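Side-chain contacts in putative Glycosidase (Bacteroides thetaiotaomicron, PDB 3R67), which is a putative glycosidase built as a five-bladed beta-propeller: residues A[10-15]-A[258-263]; A[125-128]-A[132-135]. All coordinates share one frame; numbering follows the deposited sequence. Where two conformers were deposited one is given.

Both contacts belong to the five-bladed beta-propeller, but they sit in different blades and differ in kind. Interaction 1 sets the edge of one tryptophan and the face of another, both from the N-terminal loop, against a leucine of strand 258-266, its centre about 17 Å from the centre of the chain. Interaction 2 is the turn end of hairpin 118-126/132-139, about 13 Å from the chain centre. Their own centres are about 21 Å apart and their nearest atoms about 11 Å, so they do not touch. In sequence, interaction 2 falls between the two halves of interaction 1. A 1,2-ethanediol about 4 Å from the Ala125 side chain probably comes from the crystallisation liquor.

Interaction 1: residues A[10-15]-A[258-263]; sequences PDWAWA and GILLLY
Trp12 and Trp14 come from an irregular N-terminal segment that opens with a type I beta turn, Pro10 to Ala13, closed by a hydrogen bond of 3.1 Å from Ala13 N to Pro10 O; they reach Leu260 in the extended strand 258-266 of one beta-propeller blade. The strand is hydrogen-bonded along both its edges, Leu260 with Ile253 and Leu261 with Ala287, and the N-terminal segment meets it through side chains. Leu260 points at the loop, whereas Leu261 points away from it. With Leu260 CG anti to the backbone N (chi1 -177°), the leucine fork stands out from the strand and gives one methyl to each indole. CD1 comes to the rim of Trp12, near the ring plane, 3.5 Å from CZ3. This is the benzo side of the indole; its NE1, on the far side of the ring system, is hydrogen-bonded to Asp299 OD2, which helps to fix the ring while its benzo edge abuts the leucine. One face of the same indole carries Ala13 CB, 4.0 Å above the plane and toward the rim. The Trp14 ring stacks on Tyr351 and meets Trp335 with planes inclined at about 40°, and Trp14 O accepts a hydrogen bond from Gln286 NE2 on neighbouring strand 282-289, so the N-terminal segment bridges this blade and aromatic residues near the C-terminus. Against Leu260 the Trp14 indole presents a face: CD2 of the leucine makes a CH-pi contact, 3.6 Å from the centroid of the five-membered ring and only 12° off its normal, with Trp14 CD2 as its nearest atom.

Interaction 2: residues A[125-128]-A[132-135]; sequences AVTE and YVML
Ala125 and Val133 form an antiparallel hydrogen-bonded pair next to the non-hydrogen-bonded pair Val126 and Tyr132, where the CA atoms draw in to 4.2 Å. The two hydrogen bonds of the first pair are unequal. Val133 N gives its hydrogen to Ala125 O over 2.8 Å, almost straight at 177°, whereas Ala125 N reaches Val133 O over 3.2 Å with the donor tilted 25° from that carbonyl plane. Ala125 O also receives a CA-H...O contact from Tyr132 CA, at 3.4 Å, so one carbonyl oxygen is approached by two donors of the facing strand. Val126 and Tyr132 project from the same face of the sheet and lie alongside each other. Two atoms of the valine do the touching: CG2, placed anti to the backbone N, settles over the centre of the phenol ring, 3.6 Å from its centroid and 9° off the normal, a CH-pi contact, while Val126 CB meets the CD1/CE1 side, 3.6 Å from Tyr132 CE1. At the far end of the ring, Tyr132 OH is hydrogen-bonded to Ile58 O, which ties the hydroxyl end of the phenol to strand 50-59. On the opposite face of the sheet, Ala125 and Val133 pack on strands 180-187 and 190-196 through Thr184, Ile182 and Ile193. Thr127 OG1 is hydrogen-bonded to Leu131 N across the hairpin connection, and the Thr127 CG2 methyl makes a loose contact with Val133 CG2. These two pairs lie at the turn end of the beta hairpin 118-126/132-139, an antiparallel pair of strands in a four-stranded blade packed face to face between its neighbours, as blades are in a beta-propeller.

Interaction 1: residues A[10-15]-A[258-263]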
ATOM      1  N   PRO A  10      13.309  15.278  12.084  1.00 24.60           N
ATOM      2  CA  PRO A  10      14.591  15.506  11.382  1.00 24.57           C
ATOM      3  C   PRO A  10      14.347  15.974   9.944  1.00 24.94           C
ATOM      4  O   PRO A  10      13.325  15.635   9.364  1.00 23.34           O
ATOM      5  CB  PRO A  10      15.290  14.145  11.440  1.00 26.24           C
ATOM      6  CG  PRO A  10      14.230  13.172  11.816  1.00 29.68           C
ATOM      7  CD  PRO A  10      13.199  13.895  12.580  1.00 25.27           C
ATOM      8  N   ASP A  11      15.247  16.790   9.394  1.00 20.77           N
ATOM      9  CA  ASP A  11      15.081  17.419   8.086  1.00 20.53           C
ATOM     10  C   ASP A  11      15.034  16.388   6.931  1.00 25.55           C
ATOM     11  O   ASP A  11      14.569  16.758   5.850  1.00 25.59           O
ATOM     12  CB  ASP A  11      16.198  18.442   7.807  1.00 23.88           C
ATOM     13  CG  ASP A  11      17.565  17.830   7.639  1.00 39.94           C
ATOM     14  OD1 ASP A  11      18.086  17.256   8.625  1.00 40.84           O
ATOM     15  OD2 ASP A  11      18.109  17.897   6.515  1.00 49.44           O
ATOM     16  N   TRP A  12      15.449  15.108   7.144  1.00 22.22           N
ATOM     17  CA  TRP A  12      15.339  14.077   6.087  1.00 20.63           C
ATOM     18  C   TRP A  12      13.864  13.633   5.871  1.00 20.91           C
ATOM     19  O   TRP A  12      13.539  13.049   4.832  1.00 18.65           O
ATOM     20  CB  TRP A  12      16.206  12.836   6.391  1.00 19.08           C
ATOM     21  CG  TRP A  12      15.914  12.124   7.688  1.00 19.62           C
ATOM     22  CD1 TRP A  12      16.618  12.232   8.843  1.00 23.14           C
ATOM     23  CD2 TRP A  12      14.885  11.151   7.941  1.00 18.89           C
ATOM     24  NE1 TRP A  12      16.109  11.380   9.793  1.00 22.15           N
ATOM     25  CE2 TRP A  12      15.020  10.735   9.280  1.00 22.52           C
ATOM     26  CE3 TRP A  12      13.854  10.593   7.168  1.00 19.21           C
ATOM     27  CZ2 TRP A  12      14.148   9.808   9.872  1.00 21.13           C
ATOM     28  CZ3 TRP A  12      12.983   9.695   7.765  1.00 19.57           C
ATOM     29  CH2 TRP A  12      13.144   9.298   9.095  1.00 20.02           C
ATOM     30  N   ALA A  13      13.001  13.858   6.874  1.00 16.43           N
ATOM     31  CA  ALA A  13      11.601  13.427   6.853  1.00 14.40           C
ATOM     32  C   ALA A  13      10.729  14.363   6.058  1.00 18.11           C
ATOM     33  O   ALA A  13      10.918  15.577   6.077  1.00 18.67           O
ATOM     34  CB  ALA A  13      11.067  13.343   8.279  1.00 14.98           C
ATOM     35  N   TRP A  14       9.751  13.790   5.380  1.00 16.13           N
ATOM     36  CA  TRP A  14       8.684  14.500   4.645  1.00 16.44           C
ATOM     37  C   TRP A  14       7.469  14.547   5.554  1.00 20.48           C
ATOM     38  O   TRP A  14       6.573  13.714   5.430  1.00 19.34           O
ATOM     39  CB  TRP A  14       8.388  13.812   3.305  1.00 14.10           C
ATOM     40  CG  TRP A  14       9.504  13.794   2.307  1.00 15.89           C
ATOM     41  CD1 TRP A  14      10.779  14.262   2.466  1.00 19.62           C
ATOM     42  CD2 TRP A  14       9.436  13.259   0.985  1.00 15.96           C
ATOM     43  NE1 TRP A  14      11.504  14.064   1.316  1.00 19.39           N
ATOM     44  CE2 TRP A  14      10.707  13.447   0.389  1.00 20.61           C
ATOM     45  CE3 TRP A  14       8.422  12.627   0.245  1.00 17.22           C
ATOM     46  CZ2 TRP A  14      10.981  13.064  -0.931  1.00 20.60           C
ATOM     47  CZ3 TRP A  14       8.707  12.218  -1.050  1.00 19.69           C
ATOM     48  CH2 TRP A  14       9.978  12.426  -1.619  1.00 20.86           C
ATOM     49  N   ALA A  15       7.526  15.412   6.552  1.00 18.91           N
ATOM     50  CA  ALA A  15       6.525  15.489   7.609  1.00 19.92           C
ATOM     51  C   ALA A  15       5.336  16.395   7.267  1.00 25.42           C
ATOM     52  O   ALA A  15       4.218  16.102   7.688  1.00 27.16           O
ATOM     53  CB  ALA A  15       7.178  16.007   8.871  1.00 21.05           C
ATOM     54  N   GLY A 258      19.066   9.481   1.437  1.00 16.82           N
ATOM     55  CA  GLY A 258      18.953   8.032   1.452  1.00 15.87           C
ATOM     56  C   GLY A 258      17.577   7.588   0.994  1.00 20.17           C
ATOM     57  O   GLY A 258      16.795   8.405   0.487  1.00 20.02           O
ATOM     58  N   ILE A 259      17.264   6.287   1.164  1.00 16.00           N
ATOM     59  CA  ILE A 259      15.981   5.720   0.753  1.00 14.50           C
ATOM     60  C   ILE A 259      14.960   5.999   1.831  1.00 16.90           C
ATOM     61  O   ILE A 259      15.119   5.548   2.975  1.00 18.11           O
ATOM     62  CB  ILE A 259      16.098   4.198   0.441  1.00 18.64           C
ATOM     63  CG1 ILE A 259      17.065   3.951  -0.739  1.00 19.92           C
ATOM     64  CG2 ILE A 259      14.705   3.579   0.157  1.00 19.80           C
ATOM     65  CD1 ILE A 259      17.467   2.484  -0.971  1.00 22.80           C
ATOM     66  N   LEU A 260      13.889   6.717   1.468  1.00 13.20           N
ATOM     67  CA  LEU A 260      12.822   7.045   2.407  1.00 11.68           C
ATOM     68  C   LEU A 260      11.691   6.021   2.308  1.00 17.88           C
ATOM     69  O   LEU A 260      11.118   5.803   1.240  1.00 16.13           O
ATOM     70  CB  LEU A 260      12.292   8.466   2.154  1.00 11.13           C
ATOM     71  CG  LEU A 260      11.218   9.002   3.099  1.00 14.44           C
ATOM     72  CD1 LEU A 260      11.707   9.059   4.541  1.00 14.80           C
ATOM     73  CD2 LEU A 260      10.726  10.360   2.652  1.00 16.25           C
ATOM     74  N   LEU A 261      11.390   5.375   3.441  1.00 15.93           N
ATOM     75  CA  LEU A 261      10.294   4.425   3.531  1.00 13.91           C
ATOM     76  C   LEU A 261       9.212   4.983   4.454  1.00 16.96           C
ATOM     77  O   LEU A 261       9.440   5.132   5.657  1.00 15.55           O
ATOM     78  CB  LEU A 261      10.766   3.031   4.016  1.00 13.98           C
ATOM     79  CG  LEU A 261       9.650   1.999   4.312  1.00 18.57           C
ATOM     80  CD1 LEU A 261       8.979   1.507   3.035  1.00 18.77           C
ATOM     81  CD2 LEU A 261      10.190   0.810   5.073  1.00 20.31           C
ATOM     82  N   LEU A 262       8.057   5.314   3.863  1.00 13.13           N
ATOM     83  CA  LEU A 262       6.866   5.757   4.588  0.50 11.84           C
ATOM     84  C   LEU A 262       6.088   4.513   4.989  1.00 16.68           C
ATOM     85  O   LEU A 262       5.824   3.645   4.148  1.00 15.42           O
ATOM     86  CB  LEU A 262       5.994   6.748   3.776  0.50 11.25           C
ATOM     87  CG  LEU A 262       6.388   8.237   3.707  0.50 15.04           C
ATOM     88  CD1 LEU A 262       7.654   8.444   2.946  0.50 14.35           C
ATOM     89  CD2 LEU A 262       5.295   9.053   3.010  0.50 14.78           C
ATOM     90  N   TYR A 263       5.787   4.347   6.291  1.00 14.51           N
ATOM     91  CA  TYR A 263       5.108   3.109   6.655  1.00 13.46           C
ATOM     92  C   TYR A 263       4.002   3.381   7.660  1.00 14.18           C
ATOM     93  O   TYR A 263       3.825   4.492   8.144  1.00 14.40           O
ATOM     94  CB  TYR A 263       6.126   2.054   7.209  1.00 13.93           C
ATOM     95  CG  TYR A 263       6.758   2.408   8.537  1.00 12.96           C
ATOM     96  CD1 TYR A 263       7.917   3.176   8.598  1.00 12.56           C
ATOM     97  CD2 TYR A 263       6.217   1.950   9.734  1.00 13.66           C
ATOM     98  CE1 TYR A 263       8.501   3.507   9.817  1.00  7.06           C
ATOM     99  CE2 TYR A 263       6.763   2.319  10.961  1.00 14.67           C
ATOM    100  CZ  TYR A 263       7.914   3.092  10.998  1.00 18.91           C
ATOM    101  OH  TYR A 263       8.494   3.421  12.203  1.00 21.20           O
TER

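Interaction 2: residues A[125-128]-A[132-135]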
ATOM      1  N   ALA A 125       3.982   0.872  -8.838  1.00  9.34           N
ATOM      2  CA  ALA A 125       5.139   1.640  -9.295  1.00  9.28           C
ATOM      3  C   ALA A 125       5.343   1.331 -10.761  1.00 10.97           C
ATOM      4  O   ALA A 125       4.827   0.317 -11.240  1.00  9.67           O
ATOM      5  CB  ALA A 125       6.372   1.329  -8.465  1.00 10.19           C
ATOM      6  N   VAL A 126       6.042   2.188 -11.484  1.00  8.32           N
ATOM      7  CA  VAL A 126       6.225   1.943 -12.909  1.00  9.10           C
ATOM      8  C   VAL A 126       7.736   1.908 -13.236  1.00 15.87           C
ATOM      9  O   VAL A 126       8.542   2.632 -12.635  1.00 17.66           O
ATOM     10  CB  VAL A 126       5.460   3.015 -13.764  1.00 11.15           C
ATOM     11  CG1 VAL A 126       6.052   4.427 -13.615  1.00 10.57           C
ATOM     12  CG2 VAL A 126       5.380   2.605 -15.232  1.00 11.61           C
ATOM     13  N   THR A 127       8.099   1.072 -14.208  1.00 12.76           N
ATOM     14  CA  THR A 127       9.462   1.023 -14.729  1.00 14.18           C
ATOM     15  C   THR A 127       9.690   2.207 -15.667  1.00 20.10           C
ATOM     16  O   THR A 127       8.708   2.803 -16.147  1.00 18.87           O
ATOM     17  CB  THR A 127       9.731  -0.305 -15.459  1.00 22.42           C
ATOM     18  OG1 THR A 127       8.998  -0.337 -16.688  1.00 25.50           O
ATOM     19  CG2 THR A 127       9.436  -1.518 -14.605  1.00 17.73           C
ATOM     20  N   GLU A 128      10.966   2.496 -15.996  1.00 17.33           N
ATOM     21  CA  GLU A 128      11.341   3.543 -16.951  1.00 18.40           C
ATOM     22  C   GLU A 128      10.733   3.313 -18.339  1.00 23.07           C
ATOM     23  O   GLU A 128      10.585   4.267 -19.095  1.00 23.38           O
ATOM     24  CB  GLU A 128      12.875   3.641 -17.115  1.00 21.01           C
ATOM     25  CG  GLU A 128      13.638   4.192 -15.924  1.00 38.45           C
ATOM     26  CD  GLU A 128      15.129   4.422 -16.141  1.00 61.98           C
ATOM     27  OE1 GLU A 128      15.669   3.953 -17.170  1.00 66.65           O
ATOM     28  OE2 GLU A 128      15.763   5.062 -15.269  1.00 50.93           O
ATOM     29  N   TYR A 132       3.802  -1.038 -15.431  1.00 15.10           N
ATOM     30  CA  TYR A 132       3.264  -0.858 -14.079  1.00 13.26           C
ATOM     31  C   TYR A 132       3.331  -2.184 -13.338  1.00 17.48           C
ATOM     32  O   TYR A 132       2.881  -3.208 -13.850  1.00 18.09           O
ATOM     33  CB  TYR A 132       1.823  -0.296 -14.085  1.00 12.52           C
ATOM     34  CG  TYR A 132       1.762   1.110 -14.624  1.00 12.83           C
ATOM     35  CD1 TYR A 132       1.942   2.210 -13.784  1.00 13.94           C
ATOM     36  CD2 TYR A 132       1.563   1.350 -15.982  1.00 13.45           C
ATOM     37  CE1 TYR A 132       1.939   3.512 -14.291  1.00 12.79           C
ATOM     38  CE2 TYR A 132       1.575   2.644 -16.498  1.00 13.58           C
ATOM     39  CZ  TYR A 132       1.747   3.719 -15.646  1.00 17.27           C
ATOM     40  OH  TYR A 132       1.723   4.979 -16.154  1.00 21.69           O
ATOM     41  N   VAL A 133       3.927  -2.161 -12.145  1.00 13.19           N
ATOM     42  CA  VAL A 133       4.094  -3.353 -11.345  1.00 13.75           C
ATOM     43  C   VAL A 133       3.252  -3.181 -10.079  1.00 18.45           C
ATOM     44  O   VAL A 133       3.478  -2.266  -9.274  1.00 17.66           O
ATOM     45  CB  VAL A 133       5.595  -3.637 -11.047  1.00 17.19           C
ATOM     46  CG1 VAL A 133       5.770  -4.893 -10.180  1.00 17.61           C
ATOM     47  CG2 VAL A 133       6.380  -3.773 -12.340  1.00 17.33           C
HETATM   48  N   MSE A 134       2.257  -4.056  -9.925  1.00 14.53           N
HETATM   49  CA  MSE A 134       1.384  -4.025  -8.767  1.00 12.61           C
HETATM   50  C   MSE A 134       1.693  -5.153  -7.817  1.00 18.15           C
HETATM   51  O   MSE A 134       1.803  -6.297  -8.248  1.00 18.63           O
HETATM   52  CB  MSE A 134      -0.085  -4.121  -9.195  1.00 13.37           C
HETATM   53  CG  MSE A 134      -1.071  -4.155  -7.995  1.00 17.50           C
HETATM   54 SE   MSE A 134      -2.806  -4.922  -8.442  0.75 22.31          SE
HETATM   55  CE  MSE A 134      -3.368  -3.610  -9.539  1.00 18.05           C
ATOM     56  N   LEU A 135       1.827  -4.821  -6.528  1.00 14.46           N
ATOM     57  CA  LEU A 135       2.028  -5.752  -5.419  0.50 13.41           C
ATOM     58  C   LEU A 135       0.799  -5.706  -4.562  1.00 17.41           C
ATOM     59  O   LEU A 135       0.463  -4.625  -4.060  1.00 16.24           O
ATOM     60  CB  LEU A 135       3.298  -5.406  -4.629  0.50 12.79           C
ATOM     61  CG  LEU A 135       4.609  -5.620  -5.361  0.50 17.47           C
ATOM     62  CD1 LEU A 135       5.652  -4.774  -4.787  0.50 17.26           C
ATOM     63  CD2 LEU A 135       5.008  -7.087  -5.412  0.50 18.49           C
TER